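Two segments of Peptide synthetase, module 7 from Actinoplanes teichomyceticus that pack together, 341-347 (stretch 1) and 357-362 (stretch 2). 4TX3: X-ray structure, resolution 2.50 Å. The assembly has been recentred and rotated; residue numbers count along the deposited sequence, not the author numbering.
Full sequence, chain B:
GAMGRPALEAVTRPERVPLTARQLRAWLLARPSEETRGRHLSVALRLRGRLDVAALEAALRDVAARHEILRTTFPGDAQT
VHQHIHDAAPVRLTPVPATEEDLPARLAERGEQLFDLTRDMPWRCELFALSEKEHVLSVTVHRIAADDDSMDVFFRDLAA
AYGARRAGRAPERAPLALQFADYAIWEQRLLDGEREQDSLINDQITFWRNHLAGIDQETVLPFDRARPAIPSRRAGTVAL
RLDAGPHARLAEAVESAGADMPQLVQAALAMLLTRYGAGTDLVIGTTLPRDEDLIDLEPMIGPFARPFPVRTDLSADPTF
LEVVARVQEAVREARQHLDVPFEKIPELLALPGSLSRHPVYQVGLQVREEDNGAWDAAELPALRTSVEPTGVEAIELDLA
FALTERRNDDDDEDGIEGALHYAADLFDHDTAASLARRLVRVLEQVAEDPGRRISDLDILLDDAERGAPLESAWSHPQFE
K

Stretch 1, residues 341-347: PFEKIPE
Stretch 2 (357-362) RHPVYQ

F342 is the plug of this small apolar contact, which buries 238 Å² with no hydrogen bond across it. Its CA-to-CB bond points toward stretch 2, and chi1 at 165° (t) with chi2 at 79° carries the ring tip in among four consecutive residues, H358 to Y361. F342 CZ lies 3.7 Å from H358 CE1 and 3.7 Å from P359 O, the carbonyl meeting the ring at its edge; F342 CE1 lies 3.9 Å from V360 CG2 and 3.8 Å from Y361 CE1. The H358 ring is near parallel to that of F342 (8°) but slid aside, centroids 5.5 Å apart, so they barely overlap; the Y361 ring sits obliquely at 59°, centroids 5.7 Å apart.

V360 is the second element. Its phi/psi of 65/-55 makes a tight turn, closed by Y361 N to P359 O at 2.6 Å, and its t rotamer also brings V360 CG2 within 4.1 Å of I345 CG2.

P359, extended at -70/155, marks the register: P359 CA is 6.7 Å from P346 CA, and P359 CB meets P346 CG at 3.9 Å. Stretch 1 is helical in phi/psi from F342 to E347, presenting F342, I345 and P346 together. Within stretch 2, H358 ND1 (chi1 t) donates to Y361 O at 2.7 Å, and Q362 NE2 donates to H358 O at 2.7 Å, bracing the loop.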

# COMPACT_ATOMS: atom_id res chain seq x y z
N PRO B 341 -10.02 11.53 -22.18
CA PRO B 341 -10.91 11.57 -21.02
C PRO B 341 -12.30 11.17 -21.44
O PRO B 341 -12.75 11.53 -22.53
CB PRO B 341 -10.86 13.03 -20.56
CG PRO B 341 -9.68 13.62 -21.26
CD PRO B 341 -9.51 12.86 -22.54
N PHE B 342 -12.97 10.40 -20.59
CA PHE B 342 -14.37 10.06 -20.80
C PHE B 342 -15.25 11.29 -21.07
O PHE B 342 -16.18 11.22 -21.87
CB PHE B 342 -14.90 9.32 -19.59
CG PHE B 342 -16.39 9.25 -19.55
CD1 PHE B 342 -17.07 8.32 -20.33
CD2 PHE B 342 -17.12 10.13 -18.76
CE1 PHE B 342 -18.44 8.25 -20.32
CE2 PHE B 342 -18.49 10.06 -18.74
CZ PHE B 342 -19.16 9.12 -19.53
N GLU B 343 -14.95 12.39 -20.39
CA GLU B 343 -15.81 13.57 -20.39
C GLU B 343 -15.76 14.29 -21.75
O GLU B 343 -16.57 15.17 -22.04
CB GLU B 343 -15.40 14.52 -19.27
CG GLU B 343 -15.62 13.97 -17.85
CD GLU B 343 -14.58 12.93 -17.40
OE1 GLU B 343 -13.55 12.75 -18.08
OE2 GLU B 343 -14.79 12.28 -16.34
N LYS B 344 -14.82 13.87 -22.57
CA LYS B 344 -14.61 14.45 -23.88
C LYS B 344 -15.48 13.72 -24.91
O LYS B 344 -15.74 14.23 -26.00
CB LYS B 344 -13.12 14.34 -24.24
CG LYS B 344 -12.69 15.24 -25.34
CD LYS B 344 -12.67 16.68 -24.91
CE LYS B 344 -12.01 17.55 -26.00
NZ LYS B 344 -11.95 16.85 -27.33
N ILE B 345 -15.92 12.53 -24.53
CA ILE B 345 -16.63 11.63 -25.43
C ILE B 345 -18.05 12.08 -25.81
O ILE B 345 -18.45 11.88 -26.95
CB ILE B 345 -16.69 10.22 -24.84
CG1 ILE B 345 -15.32 9.55 -25.01
CG2 ILE B 345 -17.78 9.39 -25.50
CD1 ILE B 345 -15.20 8.25 -24.28
N PRO B 346 -18.83 12.68 -24.87
CA PRO B 346 -20.12 13.23 -25.33
C PRO B 346 -20.01 14.16 -26.56
O PRO B 346 -20.79 13.97 -27.48
CB PRO B 346 -20.62 13.99 -24.10
CG PRO B 346 -20.12 13.13 -22.96
CD PRO B 346 -18.74 12.67 -23.39
N GLU B 347 -19.06 15.10 -26.58
CA GLU B 347 -18.74 15.89 -27.78
C GLU B 347 -18.48 15.06 -29.02
O GLU B 347 -19.10 15.28 -30.05
CB GLU B 347 -17.49 16.73 -27.56
CG GLU B 347 -17.62 17.87 -26.61
CD GLU B 347 -16.27 18.25 -26.04
OE1 GLU B 347 -15.27 18.16 -26.79
OE2 GLU B 347 -16.21 18.61 -24.84
N ARG B 357 -29.38 13.44 -16.69
CA ARG B 357 -28.92 12.12 -17.07
C ARG B 357 -27.40 12.07 -17.20
O ARG B 357 -26.78 13.03 -17.66
CB ARG B 357 -29.58 11.71 -18.38
CG ARG B 357 -28.88 10.60 -19.12
CD ARG B 357 -29.42 10.44 -20.52
NE ARG B 357 -30.87 10.50 -20.51
CZ ARG B 357 -31.59 11.38 -21.21
NH1 ARG B 357 -30.97 12.27 -21.98
NH2 ARG B 357 -32.92 11.36 -21.14
N HIS B 358 -26.81 10.96 -16.77
CA HIS B 358 -25.41 10.69 -17.06
C HIS B 358 -25.27 10.23 -18.52
O HIS B 358 -25.97 9.31 -18.94
CB HIS B 358 -24.84 9.65 -16.10
CG HIS B 358 -23.34 9.56 -16.12
ND1 HIS B 358 -22.67 8.55 -16.77
CD2 HIS B 358 -22.40 10.35 -15.57
CE1 HIS B 358 -21.37 8.73 -16.62
NE2 HIS B 358 -21.18 9.82 -15.90
N PRO B 359 -24.37 10.87 -19.29
CA PRO B 359 -24.16 10.56 -20.71
C PRO B 359 -23.50 9.18 -20.94
O PRO B 359 -22.80 8.69 -20.04
CB PRO B 359 -23.23 11.68 -21.16
CG PRO B 359 -22.48 12.04 -19.93
CD PRO B 359 -23.45 11.92 -18.81
N VAL B 360 -23.72 8.59 -22.12
CA VAL B 360 -23.15 7.30 -22.52
C VAL B 360 -23.64 6.11 -21.69
O VAL B 360 -24.11 5.13 -22.25
CB VAL B 360 -21.60 7.30 -22.46
CG1 VAL B 360 -21.05 5.99 -23.06
CG2 VAL B 360 -21.03 8.50 -23.17
N TYR B 361 -23.51 6.17 -20.36
CA TYR B 361 -24.06 5.09 -19.54
C TYR B 361 -24.73 5.59 -18.27
O TYR B 361 -24.37 6.63 -17.72
CB TYR B 361 -22.99 4.05 -19.18
CG TYR B 361 -21.88 4.52 -18.27
CD1 TYR B 361 -20.75 5.16 -18.78
CD2 TYR B 361 -21.95 4.31 -16.89
CE1 TYR B 361 -19.74 5.58 -17.95
CE2 TYR B 361 -20.94 4.73 -16.05
CZ TYR B 361 -19.83 5.37 -16.58
OH TYR B 361 -18.82 5.78 -15.74
N GLN B 362 -25.71 4.82 -17.81
CA GLN B 362 -26.52 5.17 -16.66
C GLN B 362 -26.44 4.07 -15.59
O GLN B 362 -26.94 4.23 -14.46
CB GLN B 362 -27.97 5.42 -17.09
CG GLN B 362 -28.15 6.58 -18.07
CD GLN B 362 -27.75 6.22 -19.49
OE1 GLN B 362 -28.10 5.15 -19.99
NE2 GLN B 362 -27.00 7.10 -20.15